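Local coordinates for peptidoglycan recognition protein 3 (Branchiostoma belcheri tsingtauense, PDB 4Z8I) that probably cleaves the bond between N-acetylmuramic acid and L-alanine in bacterial peptidoglycan as a zinc-dependent amidase carrying a chitin-binding domain, at residues V87-T99 / C210-W222. Numbering follows the deposited sequence.
Sequences VPKVVIHHSAGAT and CPGNLLYDDIKSW. With ZN (zinc ion), chain B.
I92 carries the apolar centre: its CD1 lies 4.0 Å from W222 CZ3, CB meets I219 CD1, and CG2, anti to the backbone N, faces P211 CB and L215 CD2. F163 of strand 158-163 touches I92, L215 and W222. I219 CG2 lies over the indole centre, whose NE1 hydrogen-bonds to D218 OD2 (2.6 Å) from above the carboxylate plane. Nearer the metal, the H94 ring is sandwiched: P211 C and G212 N lie over one face, A96 N over the other. G212 CA makes a CH-pi contact 4.2 Å from the ring centroid, and C210 SG sits at the ring edge, 3.4 Å from CD2. With an alanine at H94 the P211-G212 backbone and A96 N would probably face a gap, and C210 SG would lose its ring-edge neighbour. The backbone N of H94 donates a nearly straight hydrogen bond (3.1 Å, 165°) to C210 SG, which also binds zinc at 2.3 Å. H93 ND1 binds zinc at 2.0 Å; its NE2 is hydrogen-bonded to H150, which would fix the ring's rotation. H202 and a water complete the His-His-Cys zinc site characteristic of amidase-type peptidoglycan recognition proteins, built where strand 87-94 ends against the loop into helix 213-218.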
ATOM      1  N   VAL A  87      -1.257  13.325  -5.143  1.00 32.12           N
ATOM      2  CA  VAL A  87      -2.011  13.455  -3.904  1.00 31.86           C
ATOM      3  C   VAL A  87      -1.110  13.810  -2.717  1.00 38.04           C
ATOM      4  O   VAL A  87      -0.033  13.234  -2.547  1.00 49.94           O
ATOM      5  CB  VAL A  87      -2.833  12.172  -3.631  1.00 29.13           C
ATOM      6  CG1 VAL A  87      -3.529  12.235  -2.288  1.00 39.55           C
ATOM      7  CG2 VAL A  87      -3.832  11.939  -4.752  1.00 30.87           C
ATOM      8  N   PRO A  88      -1.544  14.788  -1.908  1.00 24.76           N
ATOM      9  CA  PRO A  88      -0.810  15.285  -0.739  1.00 30.10           C
ATOM     10  C   PRO A  88      -0.726  14.276   0.396  1.00 45.18           C
ATOM     11  O   PRO A  88       0.317  14.190   1.040  1.00 47.53           O
ATOM     12  CB  PRO A  88      -1.656  16.474  -0.269  1.00 25.09           C
ATOM     13  CG  PRO A  88      -2.475  16.858  -1.432  1.00 33.72           C
ATOM     14  CD  PRO A  88      -2.735  15.604  -2.195  1.00 36.65           C
ATOM     15  N   LYS A  89      -1.800  13.534   0.650  1.00 33.71           N
ATOM     16  CA  LYS A  89      -1.851  12.723   1.862  1.00 39.08           C
ATOM     17  C   LYS A  89      -2.488  11.335   1.718  1.00 39.84           C
ATOM     18  O   LYS A  89      -3.263  11.084   0.801  1.00 41.98           O
ATOM     19  CB  LYS A  89      -2.511  13.523   2.989  1.00 43.99           C
ATOM     20  CG  LYS A  89      -3.722  14.334   2.566  1.00 37.52           C
ATOM     21  CD  LYS A  89      -4.009  15.472   3.545  1.00 27.37           C
ATOM     22  CE  LYS A  89      -3.178  16.701   3.233  1.00 51.94           C
ATOM     23  NZ  LYS A  89      -3.552  17.867   4.079  1.00 54.44           N
ATOM     24  N   VAL A  90      -2.140  10.435   2.636  1.00 35.77           N
ATOM     25  CA  VAL A  90      -2.654   9.066   2.622  1.00 35.79           C
ATOM     26  C   VAL A  90      -3.399   8.774   3.919  1.00 40.45           C
ATOM     27  O   VAL A  90      -2.855   8.968   5.010  1.00 35.29           O
ATOM     28  CB  VAL A  90      -1.512   8.042   2.466  1.00 36.68           C
ATOM     29  CG1 VAL A  90      -2.068   6.632   2.398  1.00 32.60           C
ATOM     30  CG2 VAL A  90      -0.697   8.343   1.226  1.00 30.38           C
ATOM     31  N   VAL A  91      -4.644   8.315   3.800  1.00 33.26           N
ATOM     32  CA  VAL A  91      -5.468   8.015   4.969  1.00 37.41           C
ATOM     33  C   VAL A  91      -5.656   6.508   5.108  1.00 44.83           C
ATOM     34  O   VAL A  91      -6.006   5.827   4.141  1.00 36.63           O
ATOM     35  CB  VAL A  91      -6.842   8.712   4.886  1.00 33.10           C
ATOM     36  CG1 VAL A  91      -7.636   8.484   6.154  1.00 31.72           C
ATOM     37  CG2 VAL A  91      -6.660  10.199   4.649  1.00 28.44           C
ATOM     38  N   ILE A  92      -5.413   5.991   6.309  1.00 37.94           N
ATOM     39  CA  ILE A  92      -5.505   4.557   6.557  1.00 37.53           C
ATOM     40  C   ILE A  92      -6.814   4.197   7.259  1.00 48.89           C
ATOM     41  O   ILE A  92      -7.195   4.828   8.249  1.00 33.22           O
ATOM     42  CB  ILE A  92      -4.311   4.059   7.392  1.00 33.98           C
ATOM     43  CG1 ILE A  92      -2.998   4.366   6.671  1.00 39.32           C
ATOM     44  CG2 ILE A  92      -4.431   2.567   7.670  1.00 25.65           C
ATOM     45  CD1 ILE A  92      -2.851   3.656   5.339  1.00 24.61           C
ATOM     46  N   HIS A  93      -7.495   3.179   6.741  1.00 39.84           N
ATOM     47  CA  HIS A  93      -8.788   2.765   7.274  1.00 31.41           C
ATOM     48  C   HIS A  93      -8.765   1.307   7.702  1.00 38.83           C
ATOM     49  O   HIS A  93      -7.906   0.541   7.265  1.00 37.61           O
ATOM     50  CB  HIS A  93      -9.876   2.952   6.215  1.00 26.32           C
ATOM     51  CG  HIS A  93     -10.183   4.382   5.906  1.00 32.51           C
ATOM     52  ND1 HIS A  93     -11.160   5.091   6.570  1.00 41.69           N
ATOM     53  CD2 HIS A  93      -9.647   5.236   5.002  1.00 31.70           C
ATOM     54  CE1 HIS A  93     -11.212   6.320   6.092  1.00 33.61           C
ATOM     55  NE2 HIS A  93     -10.303   6.435   5.140  1.00 30.78           N
ATOM     56  N   HIS A  94      -9.706   0.924   8.562  1.00 30.83           N
ATOM     57  CA  HIS A  94      -9.981  -0.492   8.783  1.00 34.32           C
ATOM     58  C   HIS A  94     -11.430  -0.795   8.415  1.00 34.91           C
ATOM     59  O   HIS A  94     -12.284   0.092   8.434  1.00 30.89           O
ATOM     60  CB  HIS A  94      -9.616  -0.956  10.207  1.00 23.61           C
ATOM     61  CG  HIS A  94     -10.631  -0.613  11.256  1.00 45.81           C
ATOM     62  ND1 HIS A  94     -10.788  -1.364  12.404  1.00 35.79           N
ATOM     63  CD2 HIS A  94     -11.521   0.404  11.349  1.00 33.39           C
ATOM     64  CE1 HIS A  94     -11.739  -0.831  13.150  1.00 31.65           C
ATOM     65  NE2 HIS A  94     -12.202   0.241  12.532  1.00 35.39           N
ATOM     66  N   SER A  95     -11.697  -2.041   8.045  1.00 43.70           N
ATOM     67  CA  SER A  95     -13.034  -2.436   7.622  1.00 35.89           C
ATOM     68  C   SER A  95     -14.001  -2.442   8.801  1.00 46.52           C
ATOM     69  O   SER A  95     -15.212  -2.311   8.614  1.00 38.98           O
ATOM     70  CB  SER A  95     -12.993  -3.823   6.977  1.00 22.00           C
ATOM     71  OG  SER A  95     -14.293  -4.334   6.764  1.00 98.55           O
ATOM     72  N   ALA A  96     -13.455  -2.580  10.009  1.00 53.05           N
ATOM     73  CA  ALA A  96     -14.247  -2.851  11.207  1.00 36.20           C
ATOM     74  C   ALA A  96     -15.187  -4.020  10.944  1.00 40.05           C
ATOM     75  O   ALA A  96     -16.345  -4.009  11.360  1.00 40.52           O
ATOM     76  CB  ALA A  96     -15.022  -1.618  11.645  1.00 30.11           C
ATOM     77  N   GLY A  97     -14.670  -5.023  10.240  1.00 33.92           N
ATOM     78  CA  GLY A  97     -15.448  -6.184   9.852  1.00 31.92           C
ATOM     79  C   GLY A  97     -14.610  -7.447   9.750  1.00 35.62           C
ATOM     80  O   GLY A  97     -13.616  -7.609  10.458  1.00 30.67           O
ATOM     81  N   ALA A  98     -15.011  -8.346   8.858  1.00 40.07           N
ATOM     82  CA  ALA A  98     -14.381  -9.658   8.762  1.00 39.68           C
ATOM     83  C   ALA A  98     -12.961  -9.606   8.211  1.00 44.33           C
ATOM     84  O   ALA A  98     -12.650  -8.802   7.335  1.00 48.37           O
ATOM     85  CB  ALA A  98     -15.237 -10.591   7.923  1.00 25.19           C
ATOM     86  N   THR A  99     -12.105 -10.473   8.740  1.00 50.71           N
ATOM     87  CA  THR A  99     -10.783 -10.698   8.173  1.00 35.91           C
ATOM     88  C   THR A  99     -10.903 -11.751   7.079  1.00 45.37           C
ATOM     89  O   THR A  99     -11.854 -12.530   7.060  1.00 50.22           O
ATOM     90  CB  THR A  99      -9.786 -11.194   9.239  1.00 39.01           C
ATOM     91  OG1 THR A  99     -10.368 -12.278   9.975  1.00 42.50           O
ATOM     92  CG2 THR A  99      -9.437 -10.077  10.204  1.00 26.90           C
ATOM     93  N   CYS A 210     -11.690   4.317  13.711  1.00 33.41           N
ATOM     94  CA  CYS A 210     -10.919   3.858  12.560  1.00 40.76           C
ATOM     95  C   CYS A 210      -9.541   4.508  12.596  1.00 42.49           C
ATOM     96  O   CYS A 210      -9.427   5.698  12.887  1.00 49.22           O
ATOM     97  CB  CYS A 210     -11.651   4.245  11.271  1.00 24.30           C
ATOM     98  SG  CYS A 210     -11.104   3.415   9.773  1.00 40.54           S
ATOM     99  N   PRO A 211      -8.486   3.742  12.279  1.00 39.12           N
ATOM    100  CA  PRO A 211      -8.495   2.366  11.777  1.00 45.14           C
ATOM    101  C   PRO A 211      -8.312   1.321  12.872  1.00 57.39           C
ATOM    102  O   PRO A 211      -7.684   0.294  12.616  1.00 67.26           O
ATOM    103  CB  PRO A 211      -7.266   2.348  10.874  1.00 43.58           C
ATOM    104  CG  PRO A 211      -6.300   3.229  11.595  1.00 24.97           C
ATOM    105  CD  PRO A 211      -7.121   4.300  12.284  1.00 39.44           C
ATOM    106  N   GLY A 212      -8.845   1.570  14.064  1.00 34.95           N
ATOM    107  CA  GLY A 212      -8.653   0.655  15.176  1.00 27.68           C
ATOM    108  C   GLY A 212      -7.377   0.959  15.939  1.00 47.29           C
ATOM    109  O   GLY A 212      -6.386   1.382  15.348  1.00 54.43           O
ATOM    110  N   ASN A 213      -7.401   0.734  17.250  1.00 45.08           N
ATOM    111  CA  ASN A 213      -6.278   1.077  18.126  1.00 40.54           C
ATOM    112  C   ASN A 213      -4.909   0.523  17.721  1.00 49.97           C
ATOM    113  O   ASN A 213      -3.958   1.283  17.561  1.00 56.70           O
ATOM    114  CB  ASN A 213      -6.583   0.677  19.574  1.00 41.91           C
ATOM    115  CG  ASN A 213      -7.575   1.608  20.246  1.00 46.43           C
ATOM    116  OD1 ASN A 213      -7.685   2.781  19.893  1.00 58.48           O
ATOM    117  ND2 ASN A 213      -8.299   1.088  21.229  1.00 47.95           N
ATOM    118  N   LEU A 214      -4.808  -0.795  17.566  1.00 57.59           N
ATOM    119  CA  LEU A 214      -3.513  -1.436  17.317  1.00 56.87           C
ATOM    120  C   LEU A 214      -2.910  -1.109  15.948  1.00 60.44           C
ATOM    121  O   LEU A 214      -1.704  -0.870  15.832  1.00 53.90           O
ATOM    122  CB  LEU A 214      -3.606  -2.951  17.520  1.00 48.97           C
ATOM    123  CG  LEU A 214      -3.892  -3.432  18.945  1.00 47.86           C
ATOM    124  CD1 LEU A 214      -3.458  -4.875  19.127  1.00 34.56           C
ATOM    125  CD2 LEU A 214      -3.200  -2.546  19.957  1.00 34.91           C
ATOM    126  N   LEU A 215      -3.745  -1.101  14.915  1.00 56.11           N
ATOM    127  CA  LEU A 215      -3.294  -0.708  13.587  1.00 46.16           C
ATOM    128  C   LEU A 215      -2.850   0.753  13.589  1.00 52.70           C
ATOM    129  O   LEU A 215      -1.836   1.108  12.978  1.00 59.84           O
ATOM    130  CB  LEU A 215      -4.401  -0.930  12.556  1.00 27.20           C
ATOM    131  CG  LEU A 215      -4.067  -0.495  11.130  1.00 25.23           C
ATOM    132  CD1 LEU A 215      -2.781  -1.154  10.667  1.00 39.46           C
ATOM    133  CD2 LEU A 215      -5.206  -0.828  10.185  1.00 31.18           C
ATOM    134  N   TYR A 216      -3.609   1.594  14.287  1.00 49.95           N
ATOM    135  CA  TYR A 216      -3.270   3.007  14.422  1.00 52.78           C
ATOM    136  C   TYR A 216      -1.942   3.173  15.149  1.00 52.48           C
ATOM    137  O   TYR A 216      -1.178   4.087  14.851  1.00 46.49           O
ATOM    138  CB  TYR A 216      -4.375   3.763  15.161  1.00 55.93           C
ATOM    139  CG  TYR A 216      -4.112   5.242  15.324  1.00 43.51           C
ATOM    140  CD1 TYR A 216      -4.248   6.113  14.251  1.00 40.66           C
ATOM    141  CD2 TYR A 216      -3.741   5.769  16.552  1.00 32.87           C
ATOM    142  CE1 TYR A 216      -4.013   7.463  14.395  1.00 36.96           C
ATOM    143  CE2 TYR A 216      -3.504   7.120  16.706  1.00 33.48           C
ATOM    144  CZ  TYR A 216      -3.644   7.961  15.625  1.00 41.69           C
ATOM    145  OH  TYR A 216      -3.409   9.307  15.777  1.00 49.32           O
ATOM    146  N   ASP A 217      -1.674   2.287  16.106  1.00 50.06           N
ATOM    147  CA  ASP A 217      -0.394   2.290  16.801  1.00 59.17           C
ATOM    148  C   ASP A 217       0.724   1.900  15.841  1.00 60.51           C
ATOM    149  O   ASP A 217       1.802   2.493  15.861  1.00 59.56           O
ATOM    150  CB  ASP A 217      -0.411   1.337  18.002  1.00 76.81           C
ATOM    151  CG  ASP A 217      -1.126   1.922  19.207  1.00 97.21           C
ATOM    152  OD1 ASP A 217      -1.304   3.158  19.261  1.00107.95           O
ATOM    153  OD2 ASP A 217      -1.500   1.141  20.109  1.00 93.29           O
ATOM    154  N   ASP A 218       0.463   0.904  14.996  1.00 45.64           N
ATOM    155  CA  ASP A 218       1.480   0.435  14.058  1.00 32.21           C
ATOM    156  C   ASP A 218       1.843   1.497  13.020  1.00 39.16           C
ATOM    157  O   ASP A 218       3.019   1.680  12.706  1.00 57.96           O
ATOM    158  CB  ASP A 218       1.039  -0.863  13.374  1.00 28.88           C
ATOM    159  CG  ASP A 218       2.136  -1.478  12.518  1.00 59.35           C
ATOM    160  OD1 ASP A 218       3.011  -2.177  13.074  1.00 58.64           O
ATOM    161  OD2 ASP A 218       2.121  -1.272  11.286  1.00 54.85           O
ATOM    162  N   ILE A 219       0.843   2.210  12.502  1.00 35.06           N
ATOM    163  CA  ILE A 219       1.102   3.202  11.452  1.00 51.55           C
ATOM    164  C   ILE A 219       1.895   4.430  11.914  1.00 50.81           C
ATOM    165  O   ILE A 219       2.342   5.226  11.087  1.00 52.09           O
ATOM    166  CB  ILE A 219      -0.187   3.658  10.728  1.00 46.99           C
ATOM    167  CG1 ILE A 219      -1.097   4.438  11.675  1.00 38.48           C
ATOM    168  CG2 ILE A 219      -0.910   2.470  10.115  1.00 41.03           C
ATOM    169  CD1 ILE A 219      -2.323   5.001  10.993  1.00 46.53           C
ATOM    170  N   LYS A 220       2.071   4.587  13.223  1.00 42.48           N
ATOM    171  CA  LYS A 220       2.907   5.664  13.745  1.00 43.70           C
ATOM    172  C   LYS A 220       4.358   5.385  13.384  1.00 58.63           C
ATOM    173  O   LYS A 220       5.137   6.303  13.121  1.00 58.33           O
ATOM    174  CB  LYS A 220       2.787   5.755  15.264  1.00 47.21           C
ATOM    175  CG  LYS A 220       1.372   5.693  15.793  1.00 49.38           C
ATOM    176  CD  LYS A 220       0.695   7.045  15.768  1.00 41.99           C
ATOM    177  CE  LYS A 220       0.193   7.401  17.156  1.00 56.15           C
ATOM    178  NZ  LYS A 220      -0.355   6.202  17.850  1.00 67.98           N
ATOM    179  N   SER A 221       4.710   4.103  13.377  1.00 68.67           N
ATOM    180  CA  SER A 221       6.065   3.668  13.065  1.00 66.64           C
ATOM    181  C   SER A 221       6.347   3.705  11.564  1.00 58.93           C
ATOM    182  O   SER A 221       7.496   3.569  11.144  1.00 58.66           O
ATOM    183  CB  SER A 221       6.302   2.255  13.600  1.00 67.26           C
ATOM    184  OG  SER A 221       5.459   1.319  12.951  1.00 83.71           O
ATOM    185  N   TRP A 222       5.302   3.879  10.759  1.00 49.92           N
ATOM    186  CA  TRP A 222       5.483   3.996   9.315  1.00 49.29           C
ATOM    187  C   TRP A 222       6.117   5.345   9.032  1.00 59.43           C
ATOM    188  O   TRP A 222       5.988   6.277   9.825  1.00 70.09           O
ATOM    189  CB  TRP A 222       4.155   3.892   8.554  1.00 33.89           C
ATOM    190  CG  TRP A 222       3.393   2.606   8.741  1.00 42.62           C
ATOM    191  CD1 TRP A 222       3.572   1.673   9.722  1.00 37.66           C
ATOM    192  CD2 TRP A 222       2.324   2.118   7.917  1.00 39.09           C
ATOM    193  NE1 TRP A 222       2.678   0.641   9.564  1.00 28.43           N
ATOM    194  CE2 TRP A 222       1.902   0.889   8.462  1.00 33.69           C
ATOM    195  CE3 TRP A 222       1.683   2.603   6.774  1.00 40.75           C
ATOM    196  CZ2 TRP A 222       0.868   0.138   7.901  1.00 26.66           C
ATOM    197  CZ3 TRP A 222       0.656   1.856   6.219  1.00 48.01           C
ATOM    198  CH2 TRP A 222       0.260   0.639   6.782  1.00 33.06           C
TER
HETATM  199 ZN    ZN B 301     -12.081   4.864   8.335  0.95 44.88          ZN
HETATM  200  O   HOH W   1     -13.771   4.407   7.469  1.00 39.06           O